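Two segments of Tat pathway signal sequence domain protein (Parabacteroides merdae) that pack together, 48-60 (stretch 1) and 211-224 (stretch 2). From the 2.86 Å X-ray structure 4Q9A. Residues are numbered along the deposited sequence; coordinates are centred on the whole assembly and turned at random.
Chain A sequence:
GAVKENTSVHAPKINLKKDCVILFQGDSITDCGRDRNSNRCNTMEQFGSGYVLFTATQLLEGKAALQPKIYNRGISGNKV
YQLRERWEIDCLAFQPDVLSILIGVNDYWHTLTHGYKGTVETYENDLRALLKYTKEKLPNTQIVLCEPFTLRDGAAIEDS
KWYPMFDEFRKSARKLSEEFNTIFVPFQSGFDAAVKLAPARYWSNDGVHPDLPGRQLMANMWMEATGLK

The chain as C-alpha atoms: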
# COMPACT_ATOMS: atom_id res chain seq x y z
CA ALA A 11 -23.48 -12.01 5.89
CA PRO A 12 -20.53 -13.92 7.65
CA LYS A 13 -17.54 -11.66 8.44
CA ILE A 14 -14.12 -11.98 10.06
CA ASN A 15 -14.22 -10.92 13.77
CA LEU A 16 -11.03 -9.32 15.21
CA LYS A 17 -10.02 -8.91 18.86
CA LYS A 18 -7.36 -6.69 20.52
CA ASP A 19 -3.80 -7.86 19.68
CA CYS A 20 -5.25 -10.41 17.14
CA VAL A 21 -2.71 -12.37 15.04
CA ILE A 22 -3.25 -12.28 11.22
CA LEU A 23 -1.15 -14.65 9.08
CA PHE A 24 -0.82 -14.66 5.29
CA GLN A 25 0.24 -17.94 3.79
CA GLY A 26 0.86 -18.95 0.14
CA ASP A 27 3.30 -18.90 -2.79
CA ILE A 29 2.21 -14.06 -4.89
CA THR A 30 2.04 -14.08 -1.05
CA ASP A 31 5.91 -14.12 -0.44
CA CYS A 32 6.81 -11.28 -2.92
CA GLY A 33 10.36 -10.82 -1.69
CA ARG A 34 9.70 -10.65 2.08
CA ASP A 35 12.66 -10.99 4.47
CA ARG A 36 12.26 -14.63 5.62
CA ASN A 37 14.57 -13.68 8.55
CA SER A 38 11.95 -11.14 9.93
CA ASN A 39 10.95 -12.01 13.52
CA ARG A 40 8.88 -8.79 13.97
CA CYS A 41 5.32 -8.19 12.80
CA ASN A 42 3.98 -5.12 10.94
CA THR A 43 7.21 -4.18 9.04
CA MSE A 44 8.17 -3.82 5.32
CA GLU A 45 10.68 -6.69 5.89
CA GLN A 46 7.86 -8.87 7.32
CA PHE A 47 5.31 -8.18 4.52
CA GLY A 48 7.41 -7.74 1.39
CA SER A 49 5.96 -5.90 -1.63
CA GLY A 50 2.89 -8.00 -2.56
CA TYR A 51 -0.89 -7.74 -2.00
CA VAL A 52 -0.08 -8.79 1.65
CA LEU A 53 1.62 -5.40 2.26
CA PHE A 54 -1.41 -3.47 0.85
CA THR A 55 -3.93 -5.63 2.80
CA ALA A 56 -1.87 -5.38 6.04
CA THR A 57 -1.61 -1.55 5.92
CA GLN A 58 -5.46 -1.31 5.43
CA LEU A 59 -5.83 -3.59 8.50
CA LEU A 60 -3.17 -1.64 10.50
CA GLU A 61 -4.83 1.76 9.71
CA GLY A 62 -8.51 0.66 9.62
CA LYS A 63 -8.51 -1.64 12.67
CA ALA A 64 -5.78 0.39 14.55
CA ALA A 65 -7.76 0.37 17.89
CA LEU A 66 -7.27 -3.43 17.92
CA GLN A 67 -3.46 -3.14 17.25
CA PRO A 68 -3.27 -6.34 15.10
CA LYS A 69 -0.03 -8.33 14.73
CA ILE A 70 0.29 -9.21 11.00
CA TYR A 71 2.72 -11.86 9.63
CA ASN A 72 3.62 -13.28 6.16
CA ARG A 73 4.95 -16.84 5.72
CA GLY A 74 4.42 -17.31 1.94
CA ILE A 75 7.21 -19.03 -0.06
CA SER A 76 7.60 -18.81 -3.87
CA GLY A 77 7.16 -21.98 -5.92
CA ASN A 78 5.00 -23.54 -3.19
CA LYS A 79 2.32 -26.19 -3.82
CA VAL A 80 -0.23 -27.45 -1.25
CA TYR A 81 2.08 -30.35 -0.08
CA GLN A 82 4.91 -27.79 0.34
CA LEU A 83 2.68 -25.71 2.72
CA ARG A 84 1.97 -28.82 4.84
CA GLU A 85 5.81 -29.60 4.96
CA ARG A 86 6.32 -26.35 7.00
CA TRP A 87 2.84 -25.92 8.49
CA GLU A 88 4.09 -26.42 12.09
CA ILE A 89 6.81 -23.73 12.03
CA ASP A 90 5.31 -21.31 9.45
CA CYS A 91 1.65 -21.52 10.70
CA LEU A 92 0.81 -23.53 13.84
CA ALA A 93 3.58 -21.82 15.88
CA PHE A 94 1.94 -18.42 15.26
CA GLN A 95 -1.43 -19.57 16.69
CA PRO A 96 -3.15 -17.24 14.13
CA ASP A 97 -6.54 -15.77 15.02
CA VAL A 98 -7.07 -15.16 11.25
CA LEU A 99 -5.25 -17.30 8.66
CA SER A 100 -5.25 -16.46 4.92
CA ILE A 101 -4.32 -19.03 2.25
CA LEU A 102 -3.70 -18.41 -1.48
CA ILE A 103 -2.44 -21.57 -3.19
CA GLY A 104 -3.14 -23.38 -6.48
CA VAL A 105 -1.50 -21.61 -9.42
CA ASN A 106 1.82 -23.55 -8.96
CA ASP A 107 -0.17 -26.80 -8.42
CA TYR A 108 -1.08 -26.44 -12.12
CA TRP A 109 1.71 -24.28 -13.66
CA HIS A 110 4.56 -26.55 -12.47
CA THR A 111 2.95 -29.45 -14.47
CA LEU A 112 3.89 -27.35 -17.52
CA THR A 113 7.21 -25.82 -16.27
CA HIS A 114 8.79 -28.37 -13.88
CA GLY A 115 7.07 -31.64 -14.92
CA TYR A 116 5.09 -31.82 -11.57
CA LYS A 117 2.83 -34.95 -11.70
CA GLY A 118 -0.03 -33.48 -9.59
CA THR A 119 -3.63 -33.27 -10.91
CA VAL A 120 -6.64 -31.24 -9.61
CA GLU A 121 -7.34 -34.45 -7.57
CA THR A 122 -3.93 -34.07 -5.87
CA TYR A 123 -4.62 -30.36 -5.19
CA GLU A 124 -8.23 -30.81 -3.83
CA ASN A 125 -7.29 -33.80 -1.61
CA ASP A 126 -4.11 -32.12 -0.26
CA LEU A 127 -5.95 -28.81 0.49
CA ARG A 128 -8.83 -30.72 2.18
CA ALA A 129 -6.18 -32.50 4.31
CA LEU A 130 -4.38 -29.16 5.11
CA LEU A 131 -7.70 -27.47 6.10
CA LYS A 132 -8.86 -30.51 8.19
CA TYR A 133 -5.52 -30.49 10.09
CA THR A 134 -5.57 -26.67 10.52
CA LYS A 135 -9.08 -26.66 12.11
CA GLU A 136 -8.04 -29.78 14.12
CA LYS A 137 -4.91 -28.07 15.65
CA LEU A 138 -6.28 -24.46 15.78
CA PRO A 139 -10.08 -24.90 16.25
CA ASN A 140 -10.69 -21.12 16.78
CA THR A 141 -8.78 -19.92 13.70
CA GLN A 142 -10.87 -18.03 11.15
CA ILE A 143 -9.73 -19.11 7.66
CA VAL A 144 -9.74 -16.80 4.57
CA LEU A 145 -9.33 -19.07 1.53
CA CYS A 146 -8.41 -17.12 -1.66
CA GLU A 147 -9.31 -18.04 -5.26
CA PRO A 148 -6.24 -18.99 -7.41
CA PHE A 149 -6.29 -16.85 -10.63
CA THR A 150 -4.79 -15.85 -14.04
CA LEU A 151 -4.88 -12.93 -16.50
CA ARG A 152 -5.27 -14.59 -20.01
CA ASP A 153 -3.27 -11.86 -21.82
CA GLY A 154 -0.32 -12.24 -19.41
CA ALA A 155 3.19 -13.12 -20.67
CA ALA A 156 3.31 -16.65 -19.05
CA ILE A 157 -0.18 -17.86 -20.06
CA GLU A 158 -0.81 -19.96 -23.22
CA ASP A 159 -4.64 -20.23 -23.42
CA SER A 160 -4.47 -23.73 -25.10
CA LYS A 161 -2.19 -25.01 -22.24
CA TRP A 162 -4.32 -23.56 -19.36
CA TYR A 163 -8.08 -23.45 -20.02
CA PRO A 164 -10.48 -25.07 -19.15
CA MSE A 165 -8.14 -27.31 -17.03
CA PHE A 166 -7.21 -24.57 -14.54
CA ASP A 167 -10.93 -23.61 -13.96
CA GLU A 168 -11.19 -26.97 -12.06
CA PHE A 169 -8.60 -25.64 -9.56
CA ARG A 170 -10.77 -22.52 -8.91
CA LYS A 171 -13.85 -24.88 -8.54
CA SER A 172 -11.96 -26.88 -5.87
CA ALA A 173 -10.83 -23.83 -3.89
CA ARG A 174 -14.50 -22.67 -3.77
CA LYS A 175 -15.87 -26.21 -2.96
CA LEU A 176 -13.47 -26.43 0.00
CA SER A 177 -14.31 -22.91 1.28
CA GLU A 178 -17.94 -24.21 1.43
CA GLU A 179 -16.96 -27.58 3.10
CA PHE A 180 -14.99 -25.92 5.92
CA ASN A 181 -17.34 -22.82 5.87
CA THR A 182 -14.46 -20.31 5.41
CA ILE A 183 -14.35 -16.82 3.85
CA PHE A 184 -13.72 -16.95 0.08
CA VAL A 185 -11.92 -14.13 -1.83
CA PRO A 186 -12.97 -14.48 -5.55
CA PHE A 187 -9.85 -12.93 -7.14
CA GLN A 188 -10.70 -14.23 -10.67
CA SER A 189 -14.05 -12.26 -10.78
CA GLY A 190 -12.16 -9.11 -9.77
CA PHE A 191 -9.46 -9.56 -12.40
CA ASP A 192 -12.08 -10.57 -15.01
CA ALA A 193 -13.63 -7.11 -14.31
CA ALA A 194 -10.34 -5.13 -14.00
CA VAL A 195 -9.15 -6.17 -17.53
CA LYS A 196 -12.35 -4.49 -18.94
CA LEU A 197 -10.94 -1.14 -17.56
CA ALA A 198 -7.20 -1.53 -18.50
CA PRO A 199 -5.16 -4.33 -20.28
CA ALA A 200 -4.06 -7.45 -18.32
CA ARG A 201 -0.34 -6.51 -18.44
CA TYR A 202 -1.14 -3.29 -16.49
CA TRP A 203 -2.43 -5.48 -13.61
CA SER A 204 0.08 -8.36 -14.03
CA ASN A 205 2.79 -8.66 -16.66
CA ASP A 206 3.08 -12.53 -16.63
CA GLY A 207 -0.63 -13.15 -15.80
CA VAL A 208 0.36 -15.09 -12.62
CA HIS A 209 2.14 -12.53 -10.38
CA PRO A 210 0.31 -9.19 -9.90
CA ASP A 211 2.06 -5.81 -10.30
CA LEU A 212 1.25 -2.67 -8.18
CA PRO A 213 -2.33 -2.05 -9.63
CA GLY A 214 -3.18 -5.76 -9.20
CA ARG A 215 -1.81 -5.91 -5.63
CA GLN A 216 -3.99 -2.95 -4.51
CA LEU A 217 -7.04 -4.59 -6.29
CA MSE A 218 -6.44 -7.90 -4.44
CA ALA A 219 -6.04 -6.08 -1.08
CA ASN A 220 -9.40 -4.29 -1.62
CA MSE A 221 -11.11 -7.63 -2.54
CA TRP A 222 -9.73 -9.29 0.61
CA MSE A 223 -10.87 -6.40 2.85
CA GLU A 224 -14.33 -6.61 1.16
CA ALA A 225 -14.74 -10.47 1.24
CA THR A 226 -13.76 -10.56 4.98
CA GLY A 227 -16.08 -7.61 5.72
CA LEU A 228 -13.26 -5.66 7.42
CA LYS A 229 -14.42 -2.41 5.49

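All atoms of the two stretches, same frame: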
# COMPACT_ATOMS: atom_id res chain seq x y z
N GLY A 48 6.91 -7.72 2.75
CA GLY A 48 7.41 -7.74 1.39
C GLY A 48 6.68 -6.69 0.57
O GLY A 48 6.19 -5.70 1.12
N SER A 49 6.56 -6.91 -0.75
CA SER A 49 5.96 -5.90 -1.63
C SER A 49 4.66 -6.32 -2.31
O SER A 49 4.17 -5.57 -3.18
CB SER A 49 6.97 -5.49 -2.71
OG SER A 49 8.26 -5.28 -2.16
N GLY A 50 4.10 -7.47 -1.94
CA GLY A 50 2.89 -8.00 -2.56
C GLY A 50 1.59 -7.45 -2.03
O GLY A 50 1.58 -6.51 -1.23
N TYR A 51 0.47 -8.07 -2.45
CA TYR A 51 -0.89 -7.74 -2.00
C TYR A 51 -0.96 -7.79 -0.45
O TYR A 51 -1.77 -7.08 0.13
CB TYR A 51 -1.93 -8.69 -2.62
CG TYR A 51 -1.96 -10.08 -2.01
CD1 TYR A 51 -1.11 -11.08 -2.47
CD2 TYR A 51 -2.82 -10.39 -0.95
CE1 TYR A 51 -1.15 -12.37 -1.93
CE2 TYR A 51 -2.83 -11.66 -0.37
CZ TYR A 51 -1.98 -12.64 -0.86
OH TYR A 51 -1.98 -13.90 -0.31
N VAL A 52 -0.11 -8.63 0.19
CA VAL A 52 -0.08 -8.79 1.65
C VAL A 52 0.24 -7.44 2.30
O VAL A 52 -0.45 -7.03 3.24
CB VAL A 52 0.89 -9.90 2.08
CG1 VAL A 52 1.06 -9.94 3.59
CG2 VAL A 52 0.43 -11.25 1.56
N LEU A 53 1.24 -6.72 1.76
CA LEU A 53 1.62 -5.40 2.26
C LEU A 53 0.40 -4.44 2.23
O LEU A 53 0.07 -3.85 3.26
CB LEU A 53 2.80 -4.85 1.41
CG LEU A 53 3.07 -3.34 1.42
CD1 LEU A 53 3.49 -2.85 2.80
CD2 LEU A 53 4.12 -2.98 0.39
N PHE A 54 -0.29 -4.36 1.08
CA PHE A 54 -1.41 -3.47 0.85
C PHE A 54 -2.65 -3.83 1.65
O PHE A 54 -3.41 -2.93 2.01
CB PHE A 54 -1.70 -3.39 -0.65
CG PHE A 54 -0.51 -2.78 -1.35
CD1 PHE A 54 -0.24 -1.42 -1.24
CD2 PHE A 54 0.38 -3.58 -2.06
CE1 PHE A 54 0.90 -0.86 -1.83
CE2 PHE A 54 1.51 -3.02 -2.67
CZ PHE A 54 1.76 -1.66 -2.55
N THR A 55 -2.83 -5.12 1.98
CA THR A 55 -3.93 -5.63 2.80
C THR A 55 -3.62 -5.31 4.27
O THR A 55 -4.49 -4.85 5.01
CB THR A 55 -4.09 -7.15 2.59
OG1 THR A 55 -3.90 -7.46 1.21
CG2 THR A 55 -5.42 -7.67 3.08
N ALA A 56 -2.36 -5.58 4.68
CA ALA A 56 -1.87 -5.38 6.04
C ALA A 56 -2.03 -3.93 6.48
O ALA A 56 -2.61 -3.66 7.53
CB ALA A 56 -0.42 -5.81 6.13
N THR A 57 -1.57 -2.98 5.63
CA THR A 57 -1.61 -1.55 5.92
C THR A 57 -3.07 -1.06 6.09
O THR A 57 -3.33 -0.23 6.97
CB THR A 57 -0.84 -0.78 4.87
OG1 THR A 57 -1.31 -1.16 3.57
CG2 THR A 57 0.66 -1.01 4.99
N GLN A 58 -4.03 -1.63 5.32
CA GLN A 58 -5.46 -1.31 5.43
C GLN A 58 -5.98 -1.80 6.78
O GLN A 58 -6.78 -1.11 7.41
CB GLN A 58 -6.26 -1.94 4.29
CG GLN A 58 -6.03 -1.26 2.96
CD GLN A 58 -7.05 -1.67 1.94
OE1 GLN A 58 -8.25 -1.52 2.15
NE2 GLN A 58 -6.58 -2.14 0.79
N LEU A 59 -5.48 -2.98 7.22
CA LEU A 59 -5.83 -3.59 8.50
C LEU A 59 -5.21 -2.79 9.66
O LEU A 59 -5.90 -2.47 10.64
CB LEU A 59 -5.36 -5.05 8.52
CG LEU A 59 -6.22 -6.05 7.74
CD1 LEU A 59 -5.45 -7.34 7.44
CD2 LEU A 59 -7.52 -6.33 8.46
N LEU A 60 -3.92 -2.42 9.52
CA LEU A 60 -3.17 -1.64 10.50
C LEU A 60 -3.75 -0.23 10.70
O LEU A 60 -3.71 0.28 11.81
CB LEU A 60 -1.68 -1.51 10.08
CG LEU A 60 -0.80 -2.76 10.15
CD1 LEU A 60 0.57 -2.48 9.59
CD2 LEU A 60 -0.68 -3.27 11.55
N ASP A 211 1.23 -7.01 -10.43
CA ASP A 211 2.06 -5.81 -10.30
C ASP A 211 1.28 -4.83 -9.41
O ASP A 211 0.19 -5.19 -8.95
CB ASP A 211 2.43 -5.24 -11.66
CG ASP A 211 3.02 -6.27 -12.62
OD1 ASP A 211 3.71 -7.21 -12.14
OD2 ASP A 211 2.79 -6.14 -13.85
N LEU A 212 1.83 -3.64 -9.12
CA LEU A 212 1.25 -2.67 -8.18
C LEU A 212 -0.29 -2.44 -8.34
O LEU A 212 -0.98 -2.53 -7.31
CB LEU A 212 1.99 -1.34 -8.18
CG LEU A 212 3.45 -1.40 -7.71
CD1 LEU A 212 4.16 -0.09 -7.95
CD2 LEU A 212 3.54 -1.87 -6.26
N PRO A 213 -0.87 -2.25 -9.56
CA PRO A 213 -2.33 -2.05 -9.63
C PRO A 213 -3.12 -3.30 -9.24
O PRO A 213 -4.22 -3.17 -8.71
CB PRO A 213 -2.57 -1.69 -11.10
CG PRO A 213 -1.23 -1.26 -11.61
CD PRO A 213 -0.27 -2.11 -10.90
N GLY A 214 -2.56 -4.47 -9.52
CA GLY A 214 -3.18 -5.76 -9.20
C GLY A 214 -3.13 -6.11 -7.73
O GLY A 214 -4.04 -6.74 -7.21
N ARG A 215 -2.05 -5.72 -7.06
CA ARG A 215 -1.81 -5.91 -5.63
C ARG A 215 -2.85 -5.14 -4.82
O ARG A 215 -3.53 -5.74 -3.98
CB ARG A 215 -0.39 -5.44 -5.26
CG ARG A 215 0.67 -6.43 -5.70
CD ARG A 215 2.03 -5.80 -5.72
NE ARG A 215 2.90 -6.55 -6.60
CZ ARG A 215 4.22 -6.41 -6.66
NH1 ARG A 215 4.83 -5.53 -5.87
NH2 ARG A 215 4.94 -7.13 -7.51
N GLN A 216 -3.02 -3.83 -5.14
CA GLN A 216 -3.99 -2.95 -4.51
C GLN A 216 -5.40 -3.52 -4.71
O GLN A 216 -6.15 -3.59 -3.73
CB GLN A 216 -3.88 -1.52 -5.07
CG GLN A 216 -4.67 -0.46 -4.29
CD GLN A 216 -4.25 -0.29 -2.83
OE1 GLN A 216 -3.34 0.49 -2.50
NE2 GLN A 216 -4.96 -0.98 -1.93
N LEU A 217 -5.74 -3.97 -5.95
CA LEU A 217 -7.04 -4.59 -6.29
C LEU A 217 -7.35 -5.81 -5.40
O LEU A 217 -8.47 -5.93 -4.88
CB LEU A 217 -7.04 -5.03 -7.76
CG LEU A 217 -8.35 -5.60 -8.29
CD1 LEU A 217 -9.31 -4.49 -8.62
CD2 LEU A 217 -8.11 -6.43 -9.52
N MSE A 218 -6.33 -6.69 -5.22
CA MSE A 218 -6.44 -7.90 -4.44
C MSE A 218 -6.69 -7.58 -2.99
O MSE A 218 -7.57 -8.21 -2.38
CB MSE A 218 -5.20 -8.76 -4.59
CG MSE A 218 -5.13 -9.42 -5.94
SE MSE A 218 -3.42 -10.23 -6.16
CE MSE A 218 -3.64 -11.70 -4.90
N ALA A 219 -5.93 -6.58 -2.45
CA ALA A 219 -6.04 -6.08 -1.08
C ALA A 219 -7.47 -5.61 -0.80
O ALA A 219 -8.05 -6.01 0.22
CB ALA A 219 -5.05 -4.94 -0.85
N ASN A 220 -8.05 -4.83 -1.72
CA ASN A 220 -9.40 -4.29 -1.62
C ASN A 220 -10.44 -5.42 -1.61
O ASN A 220 -11.41 -5.34 -0.85
CB ASN A 220 -9.68 -3.33 -2.78
CG ASN A 220 -8.82 -2.08 -2.81
OD1 ASN A 220 -8.10 -1.74 -1.86
ND2 ASN A 220 -8.92 -1.33 -3.91
N MSE A 221 -10.23 -6.46 -2.44
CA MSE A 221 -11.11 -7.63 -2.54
C MSE A 221 -11.15 -8.39 -1.21
O MSE A 221 -12.22 -8.73 -0.70
CB MSE A 221 -10.65 -8.56 -3.65
CG MSE A 221 -10.84 -7.99 -5.04
SE MSE A 221 -10.98 -9.40 -6.36
CE MSE A 221 -12.73 -10.08 -5.81
N TRP A 222 -9.96 -8.62 -0.65
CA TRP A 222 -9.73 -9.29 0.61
C TRP A 222 -10.40 -8.52 1.74
O TRP A 222 -11.11 -9.13 2.54
CB TRP A 222 -8.22 -9.42 0.84
CG TRP A 222 -7.84 -10.46 1.85
CD1 TRP A 222 -7.28 -11.68 1.59
CD2 TRP A 222 -7.84 -10.31 3.27
NE1 TRP A 222 -6.95 -12.31 2.77
CE2 TRP A 222 -7.28 -11.49 3.82
CE3 TRP A 222 -8.26 -9.28 4.15
CZ2 TRP A 222 -7.17 -11.69 5.20
CZ3 TRP A 222 -8.12 -9.47 5.51
CH2 TRP A 222 -7.60 -10.66 6.03
N MSE A 223 -10.23 -7.19 1.80
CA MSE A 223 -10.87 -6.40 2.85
C MSE A 223 -12.40 -6.50 2.73
O MSE A 223 -13.08 -6.63 3.74
CB MSE A 223 -10.40 -4.95 2.81
CG MSE A 223 -8.94 -4.78 3.19
SE MSE A 223 -8.53 -5.36 4.99
CE MSE A 223 -9.17 -3.78 5.90
N GLU A 224 -12.91 -6.50 1.48
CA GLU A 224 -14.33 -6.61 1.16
C GLU A 224 -14.89 -8.00 1.49
O GLU A 224 -15.90 -8.07 2.18
CB GLU A 224 -14.58 -6.29 -0.31
CG GLU A 224 -15.98 -5.79 -0.60
CD GLU A 224 -16.13 -5.12 -1.95
OE1 GLU A 224 -15.56 -4.02 -2.14
OE2 GLU A 224 -16.83 -5.70 -2.82

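How do two helices more than 150 residues apart in sequence come so close? Helices 51-60 and 212-224 run in roughly the same direction, 45° apart, with axes 7.9 Å apart at their nearest. Where the backbones come near, the methyl of Ala219, a small side chain, sits among Tyr51, Phe54, Thr55 and Gln58; Ala219 CA lies 4.4 Å from Thr55 CA, and Ala219 CB lies 3.7 Å from Phe54 CB. Thr55 faces it, and Thr55 OG1 turns back to donate a very short 2.4 Å hydrogen bond to Tyr51 O, satisfying the hydroxyl within its own helix.

What does Tyr51, which has the most surface covered, contribute? Its CB rests 3.6 Å from Arg215 O, while its ring offers one face to selenomethionine Met218, whose CE lies 3.9 Å from the ring centroid in a CH-pi contact. The tyrosine hydroxyl is hydrogen-bonded elsewhere in the structure, so the ring can be buried without stranding a polar group.

How does a polar residue, Gln58, fit into the interface? Its side chain enters a hollow formed by Gln216, Ala219, Asn220 and Met223. Gln58 NE2 donates to Asn220 OD1 at 3.1 Å, and the same oxygen accepts a weak 3.2 Å bond from Gln216 NE2. The two amide nitrogens, both donors, thus share an acceptor rather than bonding to each other. Gln58 OE1 packs against Met223, 3.5 Å from Met223 CG, in contact but not hydrogen-bonded to it.

What closes the two ends? Selenomethionine Met223 curls through three m rotamers and brings its SE to 3.7 Å from Leu59 CG, while Trp222 CZ3 meets Leu59 CD1 at 3.9 Å. Toward the start of the helices, Phe54 lodges among Leu212, Arg215, Gln216 and Ala219. The extended Arg215 reaches past Gly50, and its NH1 makes a weak 2.8 Å hydrogen bond to Ser49 O.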